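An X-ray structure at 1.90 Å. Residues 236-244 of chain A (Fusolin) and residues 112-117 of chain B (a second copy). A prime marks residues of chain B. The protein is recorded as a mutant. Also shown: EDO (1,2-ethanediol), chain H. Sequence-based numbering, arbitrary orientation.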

# COMPACT_ATOMS: atom_id res chain seq x y z
N ARG A 236 3.81 -9.23 -5.52
CA ARG A 236 3.64 -9.86 -6.81
C ARG A 236 2.11 -9.94 -7.09
O ARG A 236 1.30 -10.20 -6.19
CB ARG A 236 4.29 -11.25 -6.85
CG ARG A 236 4.36 -11.83 -8.26
CD ARG A 236 5.27 -13.05 -8.37
NE ARG A 236 4.56 -14.30 -8.63
CZ ARG A 236 5.14 -15.49 -8.75
NH1 ARG A 236 6.47 -15.61 -8.64
NH2 ARG A 236 4.41 -16.58 -8.99
N LEU A 237 1.73 -9.72 -8.32
CA LEU A 237 0.34 -9.75 -8.75
C LEU A 237 -0.08 -11.15 -9.24
O LEU A 237 0.72 -11.93 -9.73
CB LEU A 237 0.10 -8.71 -9.86
CG LEU A 237 0.43 -7.25 -9.51
CD1 LEU A 237 0.07 -6.33 -10.65
CD2 LEU A 237 -0.31 -6.80 -8.27
N GLY A 238 -1.36 -11.43 -9.10
CA GLY A 238 -1.95 -12.68 -9.54
C GLY A 238 -2.33 -13.54 -8.37
O GLY A 238 -2.21 -13.14 -7.21
N ILE A 239 -2.83 -14.71 -8.68
CA ILE A 239 -3.25 -15.67 -7.68
C ILE A 239 -2.06 -16.15 -6.84
O ILE A 239 -0.96 -16.29 -7.35
CB ILE A 239 -4.03 -16.86 -8.32
CG1 ILE A 239 -4.67 -17.73 -7.21
CG2 ILE A 239 -3.15 -17.69 -9.29
CD1 ILE A 239 -5.61 -18.88 -7.66
N ASN A 240 -2.30 -16.34 -5.55
CA ASN A 240 -1.35 -16.94 -4.62
C ASN A 240 -1.14 -18.36 -5.11
O ASN A 240 -2.10 -19.13 -5.18
CB ASN A 240 -1.93 -16.89 -3.20
CG ASN A 240 -1.03 -17.39 -2.10
OD1 ASN A 240 0.11 -17.76 -2.33
ND2 ASN A 240 -1.53 -17.50 -0.87
N GLU A 241 0.06 -18.71 -5.53
CA GLU A 241 0.33 -20.05 -6.10
C GLU A 241 -0.14 -21.22 -5.23
O GLU A 241 -0.57 -22.22 -5.77
CB GLU A 241 1.82 -20.22 -6.41
CG GLU A 241 2.24 -19.48 -7.67
CD GLU A 241 1.74 -20.12 -8.95
OE1 GLU A 241 1.93 -21.35 -9.12
OE2 GLU A 241 1.14 -19.40 -9.78
N GLU A 242 -0.14 -21.08 -3.91
CA GLU A 242 -0.60 -22.20 -3.07
C GLU A 242 -2.11 -22.48 -3.20
O GLU A 242 -2.54 -23.57 -2.83
CB GLU A 242 -0.25 -22.00 -1.60
CG GLU A 242 -0.89 -20.78 -0.97
CD GLU A 242 -0.45 -20.52 0.45
OE1 GLU A 242 -0.29 -21.49 1.23
OE2 GLU A 242 -0.33 -19.32 0.80
N ASP A 243 -2.90 -21.53 -3.74
CA ASP A 243 -4.33 -21.71 -3.98
C ASP A 243 -4.64 -22.12 -5.42
O ASP A 243 -5.80 -22.37 -5.73
CB ASP A 243 -5.06 -20.39 -3.72
CG ASP A 243 -5.02 -19.95 -2.30
OD1 ASP A 243 -4.66 -20.78 -1.43
OD2 ASP A 243 -5.44 -18.81 -2.03
N LYS A 244 -3.64 -22.18 -6.28
CA LYS A 244 -3.84 -22.47 -7.70
C LYS A 244 -4.06 -23.95 -8.03
O LYS A 244 -3.14 -24.76 -7.95
CB LYS A 244 -2.63 -21.96 -8.51
CG LYS A 244 -2.93 -21.85 -10.02
CD LYS A 244 -1.69 -21.46 -10.80
CE LYS A 244 -1.96 -21.37 -12.28
NZ LYS A 244 -0.70 -21.27 -13.08
C1 EDO H . -11.34 -14.78 0.48
O1 EDO H . -11.33 -15.91 1.29
C2 EDO H . -10.02 -14.59 -0.27
O2 EDO H . -9.93 -13.20 -0.47
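Chain B (112-117) DVSGSW

Residues 112-117 of chain B form no regular helix or strand and lie along chain A in the reverse direction: the nearest CA pairs run Leu237 with Ser116′ (5.4 Å), Ile239 with Gly115′ (4.5 Å) and Asp243 with Val113′ (5.8 Å), so numbers rise on one chain as they fall on the other. Val113′ and Ser114′ are extended (phi/psi -69/155 and -98/154), Gly115′ opens to 152/-163, and Ser116′ turns at -83/58. Chain A is likewise extended up to Asn240, then enters a short 3-10 segment, 241-243, which brings Asp243 back against Ser114′.

Polar contacts centre on Ser114′. Ser114′ O accepts from Asn240 N at 2.9 Å, almost linearly (N-H...acceptor angle 176°). Ser114′ N donates to Asp243 OD2 at 2.8 Å (159°), and Ser114′ OG, in the p rotamer, donates to the same Asp243 OD2 at 2.6 Å; one carboxylate oxygen thus takes both backbone and side-chain donors. Ser114′ OG also accepts from Asn240 ND2 at 3.0 Å (154°), while Asn240 ND2 donates to Glu242 OE2 at 2.7 Å within chain A. At the other end, Gly238 N donates to Ser116′ OG at 2.8 Å (168°).

One pair of apolar side chains meets, Ile239 CD1 to Val113′ CB at 3.7 Å, the t,t side chain of Ile239 extended so that the tip approaches although CA-to-CB points sideways. Leu237 CD2 also makes a van der Waals contact with Ser116′ CB at 3.7 Å.

The backbones also pack closely at Gly115′, where Gly115′ CA is 3.4 Å from Gly238 O. A CB on Gly115′ would point toward chain A and fall 2.6 Å from Gly238 O, a clash; the backbone angles alone also call for glycine. Together the two stretches bury 361 Å², both sides summed.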

# COMPACT_ATOMS: atom_id res chain seq x y z
N ASP B 112 -12.78 -17.40 -3.37
CA ASP B 112 -12.06 -17.38 -2.09
C ASP B 112 -10.55 -17.60 -2.25
O ASP B 112 -9.84 -17.68 -1.25
CB ASP B 112 -12.64 -18.41 -1.13
CG ASP B 112 -13.86 -17.87 -0.45
OD1 ASP B 112 -13.71 -16.97 0.45
OD2 ASP B 112 -14.96 -18.32 -0.79
N VAL B 113 -10.02 -17.63 -3.49
CA VAL B 113 -8.59 -17.72 -3.64
C VAL B 113 -7.99 -16.37 -3.17
O VAL B 113 -8.65 -15.35 -3.22
CB VAL B 113 -8.12 -18.08 -5.07
CG1 VAL B 113 -8.69 -19.42 -5.55
CG2 VAL B 113 -8.40 -16.97 -6.05
N SER B 114 -6.75 -16.39 -2.75
CA SER B 114 -6.05 -15.20 -2.31
C SER B 114 -5.18 -14.67 -3.46
O SER B 114 -4.84 -15.41 -4.39
CB SER B 114 -5.23 -15.49 -1.06
OG SER B 114 -4.32 -16.55 -1.23
N GLY B 115 -4.92 -13.39 -3.42
CA GLY B 115 -4.17 -12.69 -4.44
C GLY B 115 -4.53 -11.23 -4.57
O GLY B 115 -5.20 -10.66 -3.69
N SER B 116 -4.14 -10.63 -5.72
CA SER B 116 -4.24 -9.20 -5.99
C SER B 116 -5.63 -8.78 -6.47
O SER B 116 -5.76 -8.18 -7.55
CB SER B 116 -3.18 -8.80 -7.02
OG SER B 116 -3.24 -9.60 -8.19
N TRP B 117 -6.68 -9.05 -5.66
CA TRP B 117 -8.05 -8.69 -6.02
C TRP B 117 -8.15 -7.20 -6.27
O TRP B 117 -7.54 -6.45 -5.52
CB TRP B 117 -9.05 -9.12 -4.94
CG TRP B 117 -9.24 -10.61 -4.89
CD1 TRP B 117 -8.64 -11.50 -4.05
CD2 TRP B 117 -10.04 -11.38 -5.78
NE1 TRP B 117 -9.13 -12.76 -4.28
CE2 TRP B 117 -9.91 -12.73 -5.41
CE3 TRP B 117 -10.88 -11.05 -6.86
CZ2 TRP B 117 -10.58 -13.75 -6.06
CZ3 TRP B 117 -11.55 -12.07 -7.51
CH2 TRP B 117 -11.41 -13.39 -7.11